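PDB 3PFD: acyl-CoA dehydrogenase from Mycobacterium thermoresistibile, which probably catalyses the flavin-dependent dehydrogenation of saturated acyl-CoA thioesters to their 2,3-dehydroacyl-CoA products, passing the electrons to an acceptor. Local coordinates for residues A250-D253 and H254-T258; G260-A263 and V264-Q268; S333-F336 and A337-A341; T373-Y376 and E377-Q381; Q383-V386 and M387-L391. One frame throughout, in Å; residues are numbered along the deposited sequence.

Contact 1: A250-D253 and H254-T258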
loop_
_atom_site.group_PDB
_atom_site.type_symbol
_atom_site.label_atom_id
_atom_site.label_comp_id
_atom_site.label_asym_id
_atom_site.label_seq_id
_atom_site.Cartn_x
_atom_site.Cartn_y
_atom_site.Cartn_z
ATOM N N ALA C 250 1.416 9.703 -30.625
ATOM C CA ALA C 250 0.156 9.091 -31.050
ATOM C C ALA C 250 0.236 7.554 -31.058
ATOM O O ALA C 250 -0.738 6.889 -30.725
ATOM C CB ALA C 250 -0.267 9.636 -32.431
ATOM N N THR C 251 1.393 7.003 -31.437
ATOM C CA THR C 251 1.636 5.558 -31.416
ATOM C C THR C 251 1.399 5.004 -30.010
ATOM O O THR C 251 0.630 4.059 -29.833
ATOM C CB THR C 251 3.076 5.223 -31.882
ATOM O OG1 THR C 251 3.234 5.607 -33.249
ATOM C CG2 THR C 251 3.405 3.720 -31.742
ATOM N N LEU C 252 2.038 5.627 -29.017
ATOM C CA LEU C 252 1.920 5.205 -27.603
ATOM C C LEU C 252 0.476 5.229 -27.091
ATOM O O LEU C 252 0.072 4.342 -26.338
ATOM C CB LEU C 252 2.838 6.047 -26.718
ATOM C CG LEU C 252 4.352 5.870 -26.923
ATOM C CD1 LEU C 252 5.106 6.961 -26.170
ATOM C CD2 LEU C 252 4.827 4.468 -26.482
ATOM N N ASP C 253 -0.304 6.225 -27.515
ATOM C CA ASP C 253 -1.741 6.276 -27.216
ATOM C C ASP C 253 -2.439 4.988 -27.630
ATOM O O ASP C 253 -3.318 4.469 -26.904
ATOM C CB ASP C 253 -2.427 7.422 -27.970
ATOM C CG ASP C 253 -2.302 8.767 -27.262
ATOM O OD1 ASP C 253 -1.963 8.788 -26.054
ATOM O OD2 ASP C 253 -2.554 9.802 -27.938
ATOM N N HIS C 254 -2.056 4.487 -28.801
ATOM C CA HIS C 254 -2.648 3.277 -29.344
ATOM C C HIS C 254 -1.915 1.987 -28.963
ATOM O O HIS C 254 -2.290 0.911 -29.457
ATOM C CB HIS C 254 -2.759 3.388 -30.867
ATOM C CG HIS C 254 -3.685 4.476 -31.312
ATOM N ND1 HIS C 254 -5.009 4.247 -31.620
ATOM C CD2 HIS C 254 -3.489 5.807 -31.460
ATOM C CE1 HIS C 254 -5.580 5.384 -31.973
ATOM N NE2 HIS C 254 -4.683 6.348 -31.880
ATOM N N THR C 255 -0.849 2.070 -28.160
ATOM C CA THR C 255 -0.114 0.841 -27.823
ATOM C C THR C 255 0.057 0.618 -26.317
ATOM O O THR C 255 0.186 -0.523 -25.867
ATOM C CB THR C 255 1.270 0.737 -28.525
ATOM O OG1 THR C 255 2.125 1.777 -28.055
ATOM C CG2 THR C 255 1.140 0.813 -30.073
ATOM N N ARG C 256 0.033 1.698 -25.542
ATOM C CA ARG C 256 0.123 1.573 -24.086
ATOM C C ARG C 256 -0.815 0.523 -23.477
ATOM O O ARG C 256 -0.391 -0.227 -22.607
ATOM C CB ARG C 256 -0.045 2.925 -23.404
ATOM C CG ARG C 256 1.286 3.597 -23.205
ATOM C CD ARG C 256 1.170 5.072 -22.874
ATOM N NE ARG C 256 2.511 5.641 -22.743
ATOM C CZ ARG C 256 2.820 6.913 -22.987
ATOM N NH1 ARG C 256 1.868 7.767 -23.394
ATOM N NH2 ARG C 256 4.086 7.316 -22.835
ATOM N N PRO C 257 -2.077 0.452 -23.949
ATOM C CA PRO C 257 -2.978 -0.568 -23.380
ATOM C C PRO C 257 -2.510 -1.997 -23.622
ATOM O O PRO C 257 -2.843 -2.886 -22.826
ATOM C CB PRO C 257 -4.324 -0.299 -24.081
ATOM C CG PRO C 257 -4.248 1.163 -24.530
ATOM C CD PRO C 257 -2.775 1.357 -24.894
ATOM N N THR C 258 -1.751 -2.232 -24.708
ATOM C CA THR C 258 -1.269 -3.588 -25.026
ATOM C C THR C 258 -0.211 -4.040 -24.012
ATOM O O THR C 258 -0.145 -5.203 -23.662
ATOM C CB THR C 258 -0.757 -3.730 -26.487
ATOM O OG1 THR C 258 0.475 -3.030 -26.643
ATOM C CG2 THR C 258 -1.796 -3.191 -27.496
#
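The backbone oxygen of L252 is gripped by two amides from across the turn. R256 N lies 2.8 Å from L252 O in a nearly straight bond (165° at the hydrogen), while T255 N, at 3.1 Å from the same L252 O, comes from above the carbonyl plane. Beyond the backbone, the extended R256 chain crosses back over L252, so that L252 CB lies over one guanidinium face and L252 CD1 sits 3.5 Å from R256 NH2. A leucine suits this place because it offers hydrocarbon to that face, while R256 NE bonds E377 O. The segments form the junction where helix 244-253 ends and helix 256-280 starts, in the C-terminal helical domain of the acyl-CoA dehydrogenase fold. T255 is the N-cap residue, yet its hydroxyl makes no cap here and bonds E377 OE1 instead. On another side of the turn the H254 ring presents its CD2 edge, in plane, to A250 O at 3.0 Å.

Contact 2: G260-A263 and V264-Q268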
loop_
_atom_site.group_PDB
_atom_site.type_symbol
_atom_site.label_atom_id
_atom_site.label_comp_id
_atom_site.label_asym_id
_atom_site.label_seq_id
_atom_site.Cartn_x
_atom_site.Cartn_y
_atom_site.Cartn_z
ATOM N N GLY C 260 -0.372 -2.857 -20.914
ATOM C CA GLY C 260 -1.334 -3.185 -19.854
ATOM C C GLY C 260 -1.824 -4.617 -19.988
ATOM O O GLY C 260 -1.853 -5.384 -18.997
ATOM N N ALA C 261 -2.227 -4.990 -21.209
ATOM C CA ALA C 261 -2.759 -6.337 -21.468
ATOM C C ALA C 261 -1.722 -7.415 -21.185
ATOM O O ALA C 261 -2.029 -8.495 -20.662
ATOM C CB ALA C 261 -3.265 -6.453 -22.929
ATOM N N GLN C 262 -0.489 -7.138 -21.583
ATOM C CA GLN C 262 0.625 -8.026 -21.265
ATOM C C GLN C 262 0.752 -8.262 -19.739
ATOM O O GLN C 262 0.907 -9.405 -19.258
ATOM C CB GLN C 262 1.924 -7.432 -21.832
ATOM C CG GLN C 262 3.184 -8.224 -21.518
ATOM C CD GLN C 262 4.408 -7.528 -22.060
ATOM O OE1 GLN C 262 4.886 -6.561 -21.482
ATOM N NE2 GLN C 262 4.899 -7.991 -23.204
ATOM N N ALA C 263 0.698 -7.162 -19.006
ATOM C CA ALA C 263 0.834 -7.193 -17.560
ATOM C C ALA C 263 -0.344 -7.954 -16.963
ATOM O O ALA C 263 -0.163 -8.759 -16.040
ATOM C CB ALA C 263 0.905 -5.783 -16.999
ATOM N N VAL C 264 -1.545 -7.713 -17.485
ATOM C CA VAL C 264 -2.739 -8.452 -17.018
ATOM C C VAL C 264 -2.483 -9.960 -17.219
ATOM O O VAL C 264 -2.706 -10.755 -16.313
ATOM C CB VAL C 264 -4.056 -7.977 -17.742
ATOM C CG1 VAL C 264 -5.253 -8.952 -17.485
ATOM C CG2 VAL C 264 -4.478 -6.560 -17.296
ATOM N N GLY C 265 -1.999 -10.337 -18.415
ATOM C CA GLY C 265 -1.706 -11.750 -18.737
ATOM C C GLY C 265 -0.695 -12.380 -17.788
ATOM O O GLY C 265 -0.953 -13.453 -17.207
ATOM N N ILE C 266 0.435 -11.713 -17.585
ATOM C CA ILE C 266 1.444 -12.228 -16.646
ATOM C C ILE C 266 0.807 -12.473 -15.286
ATOM O O ILE C 266 0.953 -13.557 -14.710
ATOM C CB ILE C 266 2.633 -11.259 -16.447
ATOM C CG1 ILE C 266 3.336 -10.958 -17.778
ATOM C CG2 ILE C 266 3.635 -11.847 -15.437
ATOM C CD1 ILE C 266 4.226 -9.710 -17.699
ATOM N N ALA C 267 0.108 -11.457 -14.767
ATOM C CA ALA C 267 -0.503 -11.545 -13.452
ATOM C C ALA C 267 -1.495 -12.727 -13.363
ATOM O O ALA C 267 -1.537 -13.447 -12.356
ATOM C CB ALA C 267 -1.212 -10.229 -13.143
ATOM N N GLN C 268 -2.290 -12.899 -14.418
ATOM C CA GLN C 268 -3.293 -13.963 -14.516
ATOM C C GLN C 268 -2.631 -15.339 -14.412
ATOM O O GLN C 268 -3.110 -16.216 -13.669
ATOM C CB GLN C 268 -4.080 -13.872 -15.839
ATOM C CG GLN C 268 -5.180 -14.957 -15.944
ATOM C CD GLN C 268 -6.305 -14.727 -14.913
ATOM O OE1 GLN C 268 -6.864 -13.648 -14.853
ATOM N NE2 GLN C 268 -6.642 -15.750 -14.132
#
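Residues 260-268 form one unbroken stretch of helix 256-280, with each carbonyl from G260 to A263 bonded to the amide four residues on. The bonds are regular: V264 N to G260 O measures 2.8 Å, and I266 N to Q262 O is 2.9 Å with an angle of 170° at the hydrogen. Residues 260-267 are buried, and the small and branched side chains among them suit close packing with neighbouring helices. I266 CG1 stands beside its own backbone N (chi1 -58°), which lays it 3.2 Å from Q262 O and brings I266 CD1 to 4.2 Å from Q262 CG. V264 CG2 similarly reaches G260 O at 3.3 Å, and A267 CB meets A263 O at 3.4 Å. Q262 is the polar residue that takes part: its aliphatic CG serves the packing, whereas OE1 bonds Y376 OH and NE2 bonds S98 OG, satisfying the buried amide. At G260 the backbone oxygen lies against A337 CB of helix 326-352. Several helices pack around this rod: A261 and V264 touch both helix 80-91 and helix 292-321, A263 and I266 meet helix 363-373, and A263, V264, I266 and A267 lie against helix 326-352.

Contact 3: S333-F336 and A337-A341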
loop_
_atom_site.group_PDB
_atom_site.type_symbol
_atom_site.label_atom_id
_atom_site.label_comp_id
_atom_site.label_asym_id
_atom_site.label_seq_id
_atom_site.Cartn_x
_atom_site.Cartn_y
_atom_site.Cartn_z
ATOM N N SER C 333 -4.301 2.812 -17.868
ATOM C CA SER C 333 -4.460 1.367 -18.040
ATOM C C SER C 333 -3.125 0.622 -18.030
ATOM O O SER C 333 -3.002 -0.468 -17.438
ATOM C CB SER C 333 -5.221 1.052 -19.328
ATOM O OG SER C 333 -4.414 1.226 -20.473
ATOM N N LYS C 334 -2.122 1.236 -18.648
ATOM C CA LYS C 334 -0.771 0.687 -18.646
ATOM C C LYS C 334 -0.135 0.776 -17.229
ATOM O O LYS C 334 0.405 -0.225 -16.715
ATOM C CB LYS C 334 0.088 1.369 -19.729
ATOM C CG LYS C 334 1.496 0.712 -20.015
ATOM C CD LYS C 334 2.527 1.146 -18.951
ATOM C CE LYS C 334 3.969 0.960 -19.397
ATOM N NZ LYS C 334 4.937 1.193 -18.251
ATOM N N CYS C 335 -0.214 1.957 -16.606
ATOM C CA CYS C 335 0.366 2.167 -15.273
ATOM C C CYS C 335 -0.278 1.243 -14.237
ATOM O O CYS C 335 0.423 0.548 -13.502
ATOM C CB CYS C 335 0.225 3.644 -14.827
ATOM S SG CYS C 335 1.051 4.039 -13.269
ATOM N N PHE C 336 -1.609 1.212 -14.196
ATOM C CA PHE C 336 -2.329 0.363 -13.200
ATOM C C PHE C 336 -2.062 -1.134 -13.407
ATOM O O PHE C 336 -1.705 -1.849 -12.461
ATOM C CB PHE C 336 -3.841 0.624 -13.255
ATOM C CG PHE C 336 -4.626 -0.069 -12.150
ATOM C CD1 PHE C 336 -4.469 0.318 -10.812
ATOM C CD2 PHE C 336 -5.513 -1.096 -12.450
ATOM C CE1 PHE C 336 -5.199 -0.303 -9.799
ATOM C CE2 PHE C 336 -6.272 -1.729 -11.447
ATOM C CZ PHE C 336 -6.110 -1.335 -10.112
ATOM N N ALA C 337 -2.253 -1.623 -14.629
ATOM C CA ALA C 337 -2.005 -3.052 -14.877
ATOM C C ALA C 337 -0.597 -3.484 -14.502
ATOM O O ALA C 337 -0.410 -4.562 -13.951
ATOM C CB ALA C 337 -2.318 -3.462 -16.315
ATOM N N SER C 338 0.390 -2.654 -14.806
ATOM C CA SER C 338 1.784 -3.040 -14.524
ATOM C C SER C 338 2.061 -2.991 -13.035
ATOM O O SER C 338 2.766 -3.854 -12.513
ATOM C CB SER C 338 2.792 -2.176 -15.312
ATOM O OG SER C 338 2.590 -0.793 -15.062
ATOM N N ASP C 339 1.511 -1.992 -12.345
ATOM C CA ASP C 339 1.584 -1.974 -10.880
ATOM C C ASP C 339 0.922 -3.225 -10.304
ATOM O O ASP C 339 1.459 -3.856 -9.386
ATOM C CB ASP C 339 0.961 -0.702 -10.272
ATOM C CG ASP C 339 1.808 0.533 -10.503
ATOM O OD1 ASP C 339 2.946 0.405 -10.960
ATOM O OD2 ASP C 339 1.338 1.641 -10.242
ATOM N N VAL C 340 -0.237 -3.596 -10.853
ATOM C CA VAL C 340 -0.953 -4.786 -10.368
ATOM C C VAL C 340 -0.082 -6.074 -10.554
ATOM O O VAL C 340 0.087 -6.883 -9.620
ATOM C CB VAL C 340 -2.343 -4.885 -11.015
ATOM C CG1 VAL C 340 -2.955 -6.270 -10.821
ATOM C CG2 VAL C 340 -3.328 -3.828 -10.391
ATOM N N ALA C 341 0.502 -6.214 -11.750
ATOM C CA ALA C 341 1.339 -7.369 -12.083
ATOM C C ALA C 341 2.519 -7.504 -11.140
ATOM O O ALA C 341 2.861 -8.595 -10.766
ATOM C CB ALA C 341 1.826 -7.277 -13.519
#
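Within helix 326-352, residues 333-341 keep the regular i to i+4 pattern, D339 N bonding C335 O at 3.0 Å and V340 N bonding F336 O at 2.8 Å. The apolar side of this turn is a CH-pi contact: V340 CG2 stands over one face of the F336 ring, 3.8 Å from the ring centroid and 15° off the ring normal. F336 CG lies anti to the backbone N (chi1 -173°), and V340 CG2, placed beside its own N, drops onto the ring from the following turn. F336 suits a wall of the C-terminal helical bundle, for it also packs on A307, A308 and M311 of helix 292-321 and on M303 of the second subunit. Another side of the helix is polar. S338 OG turns back over the preceding turn and lies 2.8 Å from K334 O and 3.0 Å from C335 O, so a serine can sit here without stranding its hydroxyl; N380 ND2 is a further partner. D339 OD2 passes 3.9 Å from C335 SG; the charge of the carboxylate is met by a salt bridge to R384 and by bonds to N380 and Q374. K334 sends its ammonium group to T373 O, G378 O and N380 OD1, binding this helix to the end of helix 363-373, the loop after it and the start of helix 380-391.

Contact 4: T373-Y376 and E377-Q381. With FDA (dihydroflavine-adenine dinucleotide), chain B.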
loop_
_atom_site.group_PDB
_atom_site.type_symbol
_atom_site.label_atom_id
_atom_site.label_comp_id
_atom_site.label_asym_id
_atom_site.label_seq_id
_atom_site.Cartn_x
_atom_site.Cartn_y
_atom_site.Cartn_z
ATOM N N THR C 373 7.195 -4.239 -17.269
ATOM C CA THR C 373 5.962 -3.587 -17.700
ATOM C C THR C 373 5.776 -2.191 -17.084
ATOM O O THR C 373 5.090 -1.346 -17.665
ATOM C CB THR C 373 4.706 -4.471 -17.492
ATOM O OG1 THR C 373 4.486 -4.653 -16.093
ATOM C CG2 THR C 373 4.902 -5.853 -18.150
ATOM N N GLN C 374 6.390 -1.967 -15.918
ATOM C CA GLN C 374 6.384 -0.649 -15.242
ATOM C C GLN C 374 7.381 0.325 -15.876
ATOM O O GLN C 374 7.372 1.544 -15.571
ATOM C CB GLN C 374 6.720 -0.814 -13.749
ATOM C CG GLN C 374 5.713 -1.646 -12.983
ATOM C CD GLN C 374 6.094 -1.837 -11.523
ATOM O OE1 GLN C 374 7.135 -2.433 -11.214
ATOM N NE2 GLN C 374 5.254 -1.315 -10.614
ATOM N N ILE C 375 8.225 -0.197 -16.776
ATOM C CA ILE C 375 9.369 0.578 -17.288
ATOM C C ILE C 375 9.226 0.944 -18.754
ATOM O O ILE C 375 9.353 2.126 -19.089
ATOM C CB ILE C 375 10.745 -0.117 -17.032
ATOM C CG1 ILE C 375 10.966 -0.346 -15.544
ATOM C CG2 ILE C 375 11.946 0.684 -17.684
ATOM C CD1 ILE C 375 12.183 -1.168 -15.234
ATOM N N TYR C 376 9.013 -0.038 -19.641
ATOM C CA TYR C 376 8.961 0.332 -21.065
ATOM C C TYR C 376 7.631 0.887 -21.538
ATOM O O TYR C 376 6.645 0.845 -20.799
ATOM C CB TYR C 376 9.511 -0.730 -22.056
ATOM C CG TYR C 376 8.871 -2.099 -22.097
ATOM C CD1 TYR C 376 9.484 -3.115 -22.827
ATOM C CD2 TYR C 376 7.695 -2.400 -21.406
ATOM C CE1 TYR C 376 8.956 -4.413 -22.869
ATOM C CE2 TYR C 376 7.147 -3.706 -21.441
ATOM C CZ TYR C 376 7.800 -4.702 -22.186
ATOM O OH TYR C 376 7.317 -5.986 -22.254
ATOM N N GLU C 377 7.632 1.369 -22.785
ATOM C CA GLU C 377 6.567 2.200 -23.347
ATOM C C GLU C 377 6.128 3.353 -22.421
ATOM O O GLU C 377 4.930 3.690 -22.372
ATOM C CB GLU C 377 5.356 1.336 -23.794
ATOM C CG GLU C 377 5.733 0.325 -24.878
ATOM C CD GLU C 377 4.558 -0.163 -25.723
ATOM O OE1 GLU C 377 3.512 0.540 -25.761
ATOM O OE2 GLU C 377 4.711 -1.244 -26.365
ATOM N N GLY C 378 7.103 3.951 -21.728
ATOM C CA GLY C 378 6.859 5.065 -20.800
ATOM C C GLY C 378 6.921 4.511 -19.377
ATOM O O GLY C 378 6.072 3.700 -19.002
ATOM N N THR C 379 7.925 4.904 -18.595
ATOM C CA THR C 379 7.979 4.441 -17.208
ATOM C C THR C 379 6.676 4.844 -16.528
ATOM O O THR C 379 6.016 5.760 -17.000
ATOM C CB THR C 379 9.115 5.056 -16.422
ATOM O OG1 THR C 379 8.881 6.460 -16.282
ATOM C CG2 THR C 379 10.497 4.775 -17.107
ATOM N N ASN C 380 6.319 4.174 -15.436
ATOM C CA ASN C 380 5.109 4.554 -14.706
ATOM C C ASN C 380 5.142 5.962 -14.135
ATOM O O ASN C 380 4.085 6.514 -13.949
ATOM C CB ASN C 380 4.700 3.494 -13.664
ATOM C CG ASN C 380 4.147 2.234 -14.336
ATOM O OD1 ASN C 380 4.116 2.168 -15.545
ATOM N ND2 ASN C 380 3.728 1.234 -13.551
ATOM N N GLN C 381 6.327 6.541 -13.881
ATOM C CA GLN C 381 6.409 7.977 -13.477
ATOM C C GLN C 381 5.939 8.899 -14.625
ATOM O O GLN C 381 5.187 9.838 -14.415
ATOM C CB GLN C 381 7.847 8.353 -13.049
ATOM C CG GLN C 381 8.301 7.701 -11.711
ATOM C CD GLN C 381 8.338 6.172 -11.813
ATOM O OE1 GLN C 381 8.961 5.633 -12.730
ATOM N NE2 GLN C 381 7.624 5.471 -10.905
HETATM P PA FDA B . 15.362 7.414 -17.614
HETATM O O1A FDA B . 14.520 8.279 -18.511
HETATM O O2A FDA B . 16.801 7.766 -17.332
HETATM O O5B FDA B . 14.576 7.292 -16.212
HETATM C C5B FDA B . 15.233 7.031 -14.968
HETATM C C4B FDA B . 14.236 7.254 -13.821
HETATM O O4B FDA B . 13.872 8.636 -13.738
HETATM C C3B FDA B . 12.930 6.488 -14.042
HETATM O O3B FDA B . 12.431 6.097 -12.755
HETATM C C2B FDA B . 12.004 7.537 -14.635
HETATM O O2B FDA B . 10.622 7.263 -14.388
HETATM C C1B FDA B . 12.465 8.777 -13.903
HETATM N N9A FDA B . 12.100 10.023 -14.606
HETATM C C8A FDA B . 12.614 10.469 -15.767
HETATM N N7A FDA B . 12.037 11.655 -16.084
HETATM C C5A FDA B . 11.143 11.955 -15.110
HETATM C C6A FDA B . 10.261 13.030 -14.907
HETATM N N6A FDA B . 10.189 14.048 -15.819
HETATM N N1A FDA B . 9.480 13.036 -13.794
HETATM C C2A FDA B . 9.558 12.013 -12.913
HETATM N N3A FDA B . 10.398 10.965 -13.072
HETATM C C4A FDA B . 11.193 10.912 -14.172
HETATM N N1 FDA B . 12.767 1.783 -26.536
HETATM C C2 FDA B . 12.648 1.719 -27.898
HETATM O O2 FDA B . 12.883 2.722 -28.625
HETATM N N3 FDA B . 12.280 0.562 -28.487
HETATM C C4 FDA B . 12.020 -0.540 -27.747
HETATM O O4 FDA B . 11.699 -1.575 -28.355
HETATM C C4X FDA B . 12.110 -0.502 -26.340
HETATM N N5 FDA B . 11.969 -1.614 -25.592
HETATM C C5X FDA B . 12.569 -1.714 -24.393
HETATM C C6 FDA B . 12.880 -2.964 -23.838
HETATM C C7 FDA B . 13.579 -3.039 -22.620
HETATM C C7M FDA B . 13.909 -4.387 -22.013
HETATM C C8 FDA B . 13.931 -1.882 -21.939
HETATM C C8M FDA B . 14.671 -1.929 -20.614
HETATM C C9 FDA B . 13.613 -0.651 -22.482
HETATM C C9A FDA B . 12.948 -0.561 -23.709
HETATM N N10 FDA B . 12.853 0.684 -24.368
HETATM C C10 FDA B . 12.496 0.693 -25.744
HETATM C "C1'" FDA B . 13.349 1.899 -23.720
HETATM C "C2'" FDA B . 12.378 2.416 -22.650
HETATM O "O2'" FDA B . 11.184 3.012 -23.205
HETATM C "C3'" FDA B . 13.147 3.359 -21.749
HETATM O "O3'" FDA B . 13.972 2.558 -20.865
HETATM C "C4'" FDA B . 12.217 4.268 -20.922
HETATM O "O4'" FDA B . 11.589 5.235 -21.767
HETATM C "C5'" FDA B . 12.964 5.004 -19.818
HETATM O "O5'" FDA B . 14.157 5.590 -20.354
HETATM P P FDA B . 15.555 5.327 -19.601
HETATM O O1P FDA B . 15.746 3.835 -19.496
HETATM O O2P FDA B . 16.620 6.176 -20.255
HETATM O O3P FDA B . 15.275 5.853 -18.102
#
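The loop that joins helix 363-373 to helix 380-391 forms part of the pocket for the reduced flavin cofactor. It folds back on itself, N380 N bonding Q374 O at 2.8 Å, while T379 CA makes CA-H...O contacts with the carbonyl oxygens of Q374 and I375. The N380 amide crosses the Q374 side chain, its ND2 3.5 Å from Q374 CG and the two amide planes 83° apart; the polar end of N380 is held by helix 326-352. G378 has phi 103° and psi 113°, where a side chain would jam against the carbonyl oxygen before it, so glycine lets the chain turn here. Y376 brings the edge of its ring to the isoalloxazine, CD1 lying 3.5 Å from flavin C6. At the adenosine end, T379 is the N-cap of helix 380-391. Its OG1, between the backbone N and the carbonyl carbon, caps a backbone N at the start of that helix and also donates to ribose hydroxyl O2B at 2.7 Å; O2B in turn donates to Q381 OE1 at 2.9 Å. One ribose hydroxyl is thus held as both acceptor and donor, a pairing that fixes its rotation, and with Q350 of the third subunit on Q381 OE1 the ribose site is completed next to a subunit interface.

Contact 5: Q383-V386 and M387-L391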
loop_
_atom_site.group_PDB
_atom_site.type_symbol
_atom_site.label_atom_id
_atom_site.label_comp_id
_atom_site.label_asym_id
_atom_site.label_seq_id
_atom_site.Cartn_x
_atom_site.Cartn_y
_atom_site.Cartn_z
ATOM N N GLN C 383 3.956 7.920 -16.985
ATOM C CA GLN C 383 2.502 7.687 -17.104
ATOM C C GLN C 383 1.715 8.651 -16.203
ATOM O O GLN C 383 0.675 9.219 -16.620
ATOM C CB GLN C 383 2.126 6.224 -16.822
ATOM C CG GLN C 383 2.835 5.157 -17.716
ATOM C CD GLN C 383 2.633 5.380 -19.229
ATOM O OE1 GLN C 383 1.702 6.049 -19.642
ATOM N NE2 GLN C 383 3.501 4.786 -20.049
ATOM N N ARG C 384 2.235 8.843 -14.980
ATOM C CA ARG C 384 1.655 9.771 -13.993
ATOM C C ARG C 384 1.774 11.241 -14.391
ATOM O O ARG C 384 0.903 12.074 -14.038
ATOM C CB ARG C 384 2.244 9.532 -12.587
ATOM C CG ARG C 384 1.746 8.213 -11.934
ATOM C CD ARG C 384 2.368 7.920 -10.549
ATOM N NE ARG C 384 1.789 6.691 -9.988
ATOM C CZ ARG C 384 2.288 5.463 -10.128
ATOM N NH1 ARG C 384 3.412 5.259 -10.818
ATOM N NH2 ARG C 384 1.668 4.436 -9.560
ATOM N N VAL C 385 2.853 11.572 -15.097
ATOM C CA VAL C 385 2.981 12.908 -15.687
ATOM C C VAL C 385 1.865 13.123 -16.723
ATOM O O VAL C 385 1.149 14.122 -16.655
ATOM C CB VAL C 385 4.374 13.154 -16.342
ATOM C CG1 VAL C 385 4.374 14.471 -17.094
ATOM C CG2 VAL C 385 5.488 13.155 -15.287
ATOM N N VAL C 386 1.691 12.168 -17.628
ATOM C CA VAL C 386 0.640 12.248 -18.688
ATOM C C VAL C 386 -0.770 12.334 -18.075
ATOM O O VAL C 386 -1.600 13.186 -18.461
ATOM C CB VAL C 386 0.712 11.037 -19.678
ATOM C CG1 VAL C 386 -0.546 10.976 -20.607
ATOM C CG2 VAL C 386 2.032 11.028 -20.523
ATOM N N MET C 387 -1.047 11.457 -17.121
ATOM C CA MET C 387 -2.352 11.458 -16.418
ATOM C C MET C 387 -2.598 12.774 -15.675
ATOM O O MET C 387 -3.712 13.302 -15.701
ATOM C CB MET C 387 -2.459 10.293 -15.408
ATOM C CG MET C 387 -2.618 8.905 -16.015
ATOM S SD MET C 387 -2.843 7.665 -14.707
ATOM C CE MET C 387 -1.211 6.940 -14.547
ATOM N N SER C 388 -1.594 13.296 -14.968
ATOM C CA SER C 388 -1.892 14.490 -14.137
ATOM C C SER C 388 -2.069 15.735 -14.994
ATOM O O SER C 388 -2.903 16.582 -14.682
ATOM C CB SER C 388 -0.879 14.726 -13.032
ATOM O OG SER C 388 0.432 14.713 -13.529
ATOM N N ARG C 389 -1.294 15.811 -16.084
ATOM C CA ARG C 389 -1.443 16.872 -17.087
ATOM C C ARG C 389 -2.849 16.886 -17.669
ATOM O O ARG C 389 -3.420 17.954 -17.850
ATOM C CB ARG C 389 -0.415 16.750 -18.216
ATOM C CG ARG C 389 0.998 17.116 -17.757
ATOM C CD ARG C 389 2.000 17.079 -18.934
ATOM N NE ARG C 389 3.340 17.446 -18.472
ATOM C CZ ARG C 389 4.453 17.390 -19.210
ATOM N NH1 ARG C 389 4.401 16.992 -20.463
ATOM N NH2 ARG C 389 5.636 17.723 -18.673
ATOM N N ALA C 390 -3.415 15.706 -17.923
ATOM C CA ALA C 390 -4.771 15.625 -18.446
ATOM C C ALA C 390 -5.781 16.128 -17.400
ATOM O O ALA C 390 -6.700 16.821 -17.737
ATOM C CB ALA C 390 -5.111 14.183 -18.870
ATOM N N LEU C 391 -5.590 15.780 -16.140
ATOM C CA LEU C 391 -6.525 16.171 -15.082
ATOM C C LEU C 391 -6.482 17.651 -14.757
ATOM O O LEU C 391 -7.481 18.216 -14.359
ATOM C CB LEU C 391 -6.164 15.432 -13.790
ATOM C CG LEU C 391 -6.273 13.909 -13.695
ATOM C CD1 LEU C 391 -5.650 13.483 -12.347
ATOM C CD2 LEU C 391 -7.734 13.452 -13.802
#
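R389 lies alongside V385, one turn back on the helix, and the two side chains point the same way. From R389 CB, 3.4 Å from V385 O, the chain continues to CG, which comes to 3.2 Å from the same V385 O. CD then passes V385 CG1, and beyond it NE, at 3.4 Å, is the closest approach of the R389 side chain to V385 CG1. The methyl finally stands over one guanidinium face, toward its rim; an arginine suits this solvent-facing position because its long chain packs on valine while the charge stays outward. S388 OG, between N and the carbonyl carbon (chi1 51°), donates to R384 O at 2.7 Å, in the carbonyl plane and on a lone pair; R384 O also accepts S388 N. M387 curls back, its CE 4.1 Å from both Q383 CB and R384 CG. R384 makes a salt bridge to D300 of the second subunit. Serine bonding the carbonyl four residues back is a familiar feature of helices, here of helix 380-391 at a subunit interface.

Overall arrangement
All five contacts are local, and all lie in the C-terminal helical domain. Contacts 2, 3 and 4 are buried. The first two, on helices 256-280 and 326-352, bring alanines of the two helices together, and the centres of contacts 2 and 3 are about 8 Å apart. Contact 4 is more polar: its loop takes up K334 and S338 from contact 3, Q262 from contact 2 and T255 and R256 from contact 1, and it alone bonds the cofactor directly. Contact 1, partly buried, is a helix junction rather than a continuous helix. Contact 5 shares helix 380-391 with contact 4 but runs to the outside, about 21 Å from the chain centre, and adds arginine chemistry to apolar packing; contacts 3 and 5 both touch the second subunit.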